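Local coordinates for Galactose/lactose metabolism regulatory protein GAL80 (Saccharomyces cerevisiae, PDB 3BTV) that binds the transcriptional activator GAL4 and blocks its activation of the galactose and lactose metabolic genes when no inducing sugar is present, at residues N367-R370 / L371-I375; R413-E416 / S417-S421. The protein carries 1 engineered substitution. All coordinates share one frame; numbering follows the deposited sequence.

Contact 1. Residues N367-R370 / L371-I375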
ATOM      1  N   ASN B 367     -10.130  20.346  16.819  1.00 46.27           N
ATOM      2  CA  ASN B 367      -8.791  19.865  17.110  1.00 49.44           C
ATOM      3  C   ASN B 367      -7.889  20.979  17.611  1.00 49.27           C
ATOM      4  O   ASN B 367      -7.183  20.807  18.607  1.00 55.60           O
ATOM      5  CB  ASN B 367      -8.193  19.141  15.907  1.00 44.08           C
ATOM      6  CG  ASN B 367      -8.947  17.870  15.584  1.00 48.17           C
ATOM      7  OD1 ASN B 367      -9.818  17.464  16.342  1.00 50.13           O
ATOM      8  ND2 ASN B 367      -8.610  17.229  14.464  1.00 44.53           N
ATOM      9  N   ILE B 368      -7.925  22.127  16.940  1.00 53.59           N
ATOM     10  CA  ILE B 368      -7.136  23.271  17.394  1.00 45.03           C
ATOM     11  C   ILE B 368      -7.610  23.733  18.770  1.00 53.09           C
ATOM     12  O   ILE B 368      -6.814  24.180  19.596  1.00 50.64           O
ATOM     13  CB  ILE B 368      -7.182  24.465  16.407  1.00 56.97           C
ATOM     14  CG1 ILE B 368      -6.216  24.244  15.238  1.00 65.56           C
ATOM     15  CG2 ILE B 368      -6.790  25.740  17.118  1.00 55.73           C
ATOM     16  CD1 ILE B 368      -6.685  23.206  14.247  1.00 92.95           C
ATOM     17  N   HIS B 369      -8.908  23.611  19.019  1.00 51.73           N
ATOM     18  CA  HIS B 369      -9.455  24.041  20.298  1.00 56.45           C
ATOM     19  C   HIS B 369      -8.863  23.196  21.412  1.00 58.13           C
ATOM     20  O   HIS B 369      -8.461  23.709  22.456  1.00 54.55           O
ATOM     21  CB  HIS B 369     -10.977  23.905  20.310  1.00 52.17           C
ATOM     22  CG  HIS B 369     -11.610  24.389  21.579  1.00 79.56           C
ATOM     23  ND1 HIS B 369     -11.953  23.543  22.611  1.00 73.63           N
ATOM     24  CD2 HIS B 369     -11.946  25.636  21.987  1.00 70.58           C
ATOM     25  CE1 HIS B 369     -12.481  24.246  23.598  1.00 66.28           C
ATOM     26  NE2 HIS B 369     -12.487  25.518  23.244  1.00 82.01           N
ATOM     27  N   ARG B 370      -8.806  21.892  21.167  1.00 52.28           N
ATOM     28  CA  ARG B 370      -8.358  20.933  22.167  1.00 61.26           C
ATOM     29  C   ARG B 370      -6.864  21.075  22.407  1.00 57.90           C
ATOM     30  O   ARG B 370      -6.356  20.726  23.473  1.00 65.37           O
ATOM     31  CB  ARG B 370      -8.734  19.502  21.750  1.00 56.54           C
ATOM     32  CG  ARG B 370     -10.219  19.195  21.960  1.00 63.77           C
ATOM     33  CD  ARG B 370     -10.689  17.961  21.200  1.00 48.86           C
ATOM     34  NE  ARG B 370     -10.195  16.712  21.785  1.00 86.69           N
ATOM     35  CZ  ARG B 370     -10.952  15.822  22.427  1.00 96.51           C
ATOM     36  NH1 ARG B 370     -12.261  16.019  22.575  1.00 67.92           N
ATOM     37  NH2 ARG B 370     -10.397  14.723  22.919  1.00108.96           N
ATOM     38  N   LEU B 371      -6.162  21.600  21.409  1.00 49.62           N
ATOM     39  CA  LEU B 371      -4.741  21.906  21.560  1.00 60.52           C
ATOM     40  C   LEU B 371      -4.550  23.080  22.533  1.00 63.48           C
ATOM     41  O   LEU B 371      -3.732  23.019  23.451  1.00 63.42           O
ATOM     42  CB  LEU B 371      -4.120  22.230  20.197  1.00 51.11           C
ATOM     43  CG  LEU B 371      -2.655  22.664  20.195  1.00 66.81           C
ATOM     44  CD1 LEU B 371      -1.795  21.666  20.966  1.00 54.41           C
ATOM     45  CD2 LEU B 371      -2.160  22.830  18.761  1.00 62.31           C
ATOM     46  N   TYR B 372      -5.309  24.149  22.319  1.00 52.91           N
ATOM     47  CA  TYR B 372      -5.288  25.297  23.221  1.00 57.73           C
ATOM     48  C   TYR B 372      -5.639  24.874  24.637  1.00 62.53           C
ATOM     49  O   TYR B 372      -4.979  25.271  25.591  1.00 63.29           O
ATOM     50  CB  TYR B 372      -6.256  26.385  22.753  1.00 57.91           C
ATOM     51  CG  TYR B 372      -5.616  27.400  21.841  1.00 62.19           C
ATOM     52  CD1 TYR B 372      -5.586  27.203  20.469  1.00 54.24           C
ATOM     53  CD2 TYR B 372      -5.022  28.551  22.355  1.00 63.82           C
ATOM     54  CE1 TYR B 372      -4.987  28.119  19.633  1.00 47.86           C
ATOM     55  CE2 TYR B 372      -4.422  29.479  21.523  1.00 63.08           C
ATOM     56  CZ  TYR B 372      -4.408  29.253  20.163  1.00 68.90           C
ATOM     57  OH  TYR B 372      -3.817  30.157  19.318  1.00 72.12           O
ATOM     58  N   GLN B 373      -6.676  24.057  24.764  1.00 62.30           N
ATOM     59  CA  GLN B 373      -7.101  23.574  26.069  1.00 67.85           C
ATOM     60  C   GLN B 373      -5.956  22.841  26.770  1.00 64.51           C
ATOM     61  O   GLN B 373      -5.685  23.077  27.948  1.00 70.85           O
ATOM     62  CB  GLN B 373      -8.327  22.665  25.937  1.00 52.13           C
ATOM     63  CG  GLN B 373      -8.933  22.229  27.258  1.00 79.39           C
ATOM     64  CD  GLN B 373      -9.723  23.336  27.936  1.00100.99           C
ATOM     65  OE1 GLN B 373      -9.316  23.863  28.973  1.00 95.78           O
ATOM     66  NE2 GLN B 373     -10.856  23.702  27.344  1.00107.72           N
ATOM     67  N   SER B 374      -5.275  21.966  26.038  1.00 57.04           N
ATOM     68  CA  SER B 374      -4.196  21.178  26.621  1.00 52.07           C
ATOM     69  C   SER B 374      -3.041  22.083  27.057  1.00 65.89           C
ATOM     70  O   SER B 374      -2.278  21.746  27.966  1.00 75.12           O
ATOM     71  CB  SER B 374      -3.723  20.083  25.651  1.00 61.03           C
ATOM     72  OG  SER B 374      -2.753  20.569  24.738  1.00 66.10           O
ATOM     73  N   ILE B 375      -2.930  23.244  26.421  1.00 59.55           N
ATOM     74  CA  ILE B 375      -1.885  24.196  26.769  1.00 67.49           C
ATOM     75  C   ILE B 375      -2.138  24.835  28.138  1.00 85.70           C
ATOM     76  O   ILE B 375      -1.295  24.756  29.032  1.00 87.52           O
ATOM     77  CB  ILE B 375      -1.739  25.291  25.702  1.00 52.46           C
ATOM     78  CG1 ILE B 375      -1.195  24.696  24.404  1.00 59.59           C
ATOM     79  CG2 ILE B 375      -0.808  26.398  26.200  1.00 66.01           C
ATOM     80  CD1 ILE B 375      -0.986  25.712  23.293  1.00 68.70           C
TER
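Ile368 and Tyr372 meet on the buried flank of helix 363-380, one turn apart, in the i to i+4 pairing by which an alpha-helix matches side chains along one side. They lie alongside each other and point the same way. The isoleucine's CG2 branch does the touching, its methyl 3.8 Å from Tyr372 CD1 and nearly as near to CE1. That branch stands opposite its own backbone N, whereas CG1 (chi1 -80°) swings back beside that nitrogen and leads off from the tyrosine. Ile368 O lies at the edge of the Tyr372 ring, in its plane, and also takes the tyrosine's backbone N-H in a nearly straight bond of 3.1 Å between Tyr372 N and Ile368 O (168° at the hydrogen). The phenol is held from beyond the helix as well: its OH is hydrogen-bonded to His39 ND1, Phe50 packs against it edge-to-face, and Val94 of strand 92-95 touches it, which ties this helix to the Rossmann domain.

The other flank is looser. His369 and Gln373, both partly exposed, also run side by side, but their planes are steeply turned and do not stack. The looseness is between these two, for His369 itself leans on Ala42 and Gln45 of helix 39-45. Beside them the Arg370 side chain touches Pro159 and Leu162 of helix 159-169, and its NE is bonded to Lys157 O. Under this flank the backbone bond from Gln373 N to His369 O measures 2.9 Å.

Towards the later turn, Leu371 O is gripped twice from the same face of its plane: Ile375 N donates at 3.1 Å, and the hydroxyl of Ser374, folded over its own backbone (chi1 85°), donates with OG 2.9 Å from Leu371 O.

Contact 2. Residues R413-E416 / S417-S421; sequences RLIE and SVYKS
The Tyr419 ring has Ile415 of the preceding turn beside it, the two side chains running alongside and pointing the same way. Methyl CG2 of Ile415 approaches the ring's CD1-CE1 side, 4.1 Å from Tyr419 CE1, while Ile415 O comes in obliquely, 3.6 Å from Tyr419 CD1. That oxygen also accepts the tyrosine's backbone N-H in a nearly straight bond (171° at the hydrogen). The other flat group, the Glu416 carboxylate, is met by Lys420 NZ at the anti lone pair of OE2, the one facing away from OE1.

This salt bridge is a classic i to i+4 pair on an alpha-helix, with 3.0 Å between Glu416 OE2 and Lys420 NZ. Glu416 sends CG opposite its backbone N (chi1 178°) and then bends at chi2, which brings the carboxylate forward along the helix; Lys420 bends at chi3 and chi4 and folds its ammonium back, so that the two chains cross. Replacing Glu416 with an alanine is likely to leave the Lys420 ammonium without this anionic mate and its bent chain able to swing into solvent.

Ser417 turns inward upon the helix itself. Its OG donates to Arg413 O at 2.7 Å, and its backbone N reaches the same oxygen at 3.0 Å from the opposite face of the carbonyl plane. One acceptor thus takes both the hydroxyl and the backbone N-H of this buried serine.

Helix 405-424 lies between several elements of the fold. Ser417, Val418 and Tyr419 pack on strand 229-237 of the large mixed sheet, and Leu414 and Ile415 on helix 209-225. Arg413, bonded to Ile433 O and in cation-pi contact with Tyr436, faces with Glu416 towards Leu132 of helix 132-143.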
ATOM      1  N   ARG B 413      12.691  15.684   9.840  1.00 45.42           N
ATOM      2  CA  ARG B 413      13.746  14.726   9.503  1.00 49.02           C
ATOM      3  C   ARG B 413      13.168  13.571   8.729  1.00 51.12           C
ATOM      4  O   ARG B 413      13.799  13.048   7.807  1.00 51.97           O
ATOM      5  CB  ARG B 413      14.445  14.213  10.759  1.00 49.95           C
ATOM      6  CG  ARG B 413      15.315  15.272  11.440  1.00 62.55           C
ATOM      7  CD  ARG B 413      15.928  14.773  12.744  1.00 58.72           C
ATOM      8  NE  ARG B 413      16.829  15.770  13.320  1.00 60.09           N
ATOM      9  CZ  ARG B 413      17.478  15.634  14.475  1.00 79.60           C
ATOM     10  NH1 ARG B 413      17.335  14.534  15.208  1.00 60.86           N
ATOM     11  NH2 ARG B 413      18.279  16.606  14.896  1.00 78.85           N
ATOM     12  N   LEU B 414      11.953  13.170   9.101  1.00 48.77           N
ATOM     13  CA  LEU B 414      11.290  12.088   8.395  1.00 44.54           C
ATOM     14  C   LEU B 414      10.900  12.513   6.979  1.00 44.50           C
ATOM     15  O   LEU B 414      11.079  11.759   6.025  1.00 48.18           O
ATOM     16  CB  LEU B 414      10.053  11.598   9.171  1.00 39.26           C
ATOM     17  CG  LEU B 414       9.312  10.417   8.541  1.00 40.17           C
ATOM     18  CD1 LEU B 414      10.228   9.211   8.399  1.00 45.08           C
ATOM     19  CD2 LEU B 414       8.031  10.050   9.361  1.00 36.61           C
ATOM     20  N   ILE B 415      10.354  13.714   6.848  1.00 49.84           N
ATOM     21  CA  ILE B 415       9.980  14.221   5.538  1.00 46.94           C
ATOM     22  C   ILE B 415      11.226  14.371   4.665  1.00 52.38           C
ATOM     23  O   ILE B 415      11.235  13.995   3.490  1.00 45.27           O
ATOM     24  CB  ILE B 415       9.300  15.587   5.635  1.00 44.69           C
ATOM     25  CG1 ILE B 415       7.942  15.469   6.356  1.00 53.57           C
ATOM     26  CG2 ILE B 415       9.110  16.156   4.249  1.00 62.26           C
ATOM     27  CD1 ILE B 415       7.021  14.432   5.753  1.00 53.56           C
ATOM     28  N   GLU B 416      12.283  14.923   5.246  1.00 48.54           N
ATOM     29  CA  GLU B 416      13.541  15.046   4.508  1.00 54.37           C
ATOM     30  C   GLU B 416      13.944  13.679   3.979  1.00 56.58           C
ATOM     31  O   GLU B 416      14.305  13.542   2.813  1.00 55.76           O
ATOM     32  CB  GLU B 416      14.637  15.638   5.388  1.00 53.55           C
ATOM     33  CG  GLU B 416      16.002  15.756   4.699  1.00 78.19           C
ATOM     34  CD  GLU B 416      15.915  16.327   3.291  1.00 93.64           C
ATOM     35  OE1 GLU B 416      15.000  17.135   3.021  1.00 86.00           O
ATOM     36  OE2 GLU B 416      16.770  15.967   2.452  1.00121.10           O
ATOM     37  N   SER B 417      13.834  12.662   4.830  1.00 56.81           N
ATOM     38  CA  SER B 417      14.204  11.297   4.456  1.00 52.32           C
ATOM     39  C   SER B 417      13.318  10.686   3.382  1.00 46.37           C
ATOM     40  O   SER B 417      13.799   9.929   2.539  1.00 51.99           O
ATOM     41  CB  SER B 417      14.222  10.396   5.681  1.00 58.80           C
ATOM     42  OG  SER B 417      15.088  10.946   6.655  1.00 60.73           O
ATOM     43  N   VAL B 418      12.022  10.985   3.409  1.00 43.91           N
ATOM     44  CA  VAL B 418      11.162  10.532   2.321  1.00 37.54           C
ATOM     45  C   VAL B 418      11.726  11.015   0.963  1.00 42.91           C
ATOM     46  O   VAL B 418      11.903  10.226   0.027  1.00 53.58           O
ATOM     47  CB  VAL B 418       9.705  10.996   2.502  1.00 39.48           C
ATOM     48  CG1 VAL B 418       8.958  10.876   1.202  1.00 48.11           C
ATOM     49  CG2 VAL B 418       8.998  10.152   3.598  1.00 39.41           C
ATOM     50  N   TYR B 419      12.022  12.308   0.868  1.00 49.44           N
ATOM     51  CA  TYR B 419      12.596  12.862  -0.358  1.00 57.34           C
ATOM     52  C   TYR B 419      13.980  12.286  -0.708  1.00 45.00           C
ATOM     53  O   TYR B 419      14.279  12.087  -1.881  1.00 49.74           O
ATOM     54  CB  TYR B 419      12.646  14.394  -0.297  1.00 58.98           C
ATOM     55  CG  TYR B 419      11.318  15.040  -0.604  1.00 68.85           C
ATOM     56  CD1 TYR B 419      10.594  15.680   0.385  1.00 64.85           C
ATOM     57  CD2 TYR B 419      10.782  14.994  -1.884  1.00 60.04           C
ATOM     58  CE1 TYR B 419       9.378  16.264   0.115  1.00 57.23           C
ATOM     59  CE2 TYR B 419       9.568  15.577  -2.166  1.00 53.46           C
ATOM     60  CZ  TYR B 419       8.870  16.215  -1.156  1.00 53.87           C
ATOM     61  OH  TYR B 419       7.657  16.805  -1.422  1.00 57.34           O
ATOM     62  N   LYS B 420      14.810  12.016   0.301  1.00 58.96           N
ATOM     63  CA  LYS B 420      16.119  11.401   0.055  1.00 57.74           C
ATOM     64  C   LYS B 420      15.943  10.027  -0.553  1.00 72.88           C
ATOM     65  O   LYS B 420      16.575   9.711  -1.558  1.00 46.29           O
ATOM     66  CB  LYS B 420      16.943  11.262   1.335  1.00 54.25           C
ATOM     67  CG  LYS B 420      17.837  12.427   1.669  1.00 82.19           C
ATOM     68  CD  LYS B 420      18.817  12.046   2.769  1.00 87.26           C
ATOM     69  CE  LYS B 420      19.104  13.236   3.676  1.00116.60           C
ATOM     70  NZ  LYS B 420      19.331  14.497   2.913  1.00121.84           N
ATOM     71  N   SER B 421      15.084   9.218   0.073  1.00 47.56           N
ATOM     72  CA  SER B 421      14.805   7.873  -0.386  1.00 34.88           C
ATOM     73  C   SER B 421      14.436   7.834  -1.856  1.00 45.85           C
ATOM     74  O   SER B 421      14.923   6.994  -2.604  1.00 46.79           O
ATOM     75  CB  SER B 421      13.643   7.254   0.431  1.00 33.10           C
ATOM     76  OG  SER B 421      13.339   5.991  -0.106  1.00 42.33           O
TER

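Contacts 1 and 2 come in series along the chain, on successive helices, 363-380 and 405-424. Their centres are 29 Å apart, on opposite sides of the chain's centre, and their nearest atoms stay about 18 Å from one another, so neither touches the other. Contact 1 packs against the parallel sheet of the Rossmann domain at strand 92-95 and against helix 39-45; contact 2 lies on the nine-stranded mixed sheet at strand 229-237 and touches Leu132 of helix 132-143. The late part of the chain therefore returns to the nucleotide-binding-type domain before running back to the C-terminal sheet, which is consistent with the two helices helping to hold the domains together.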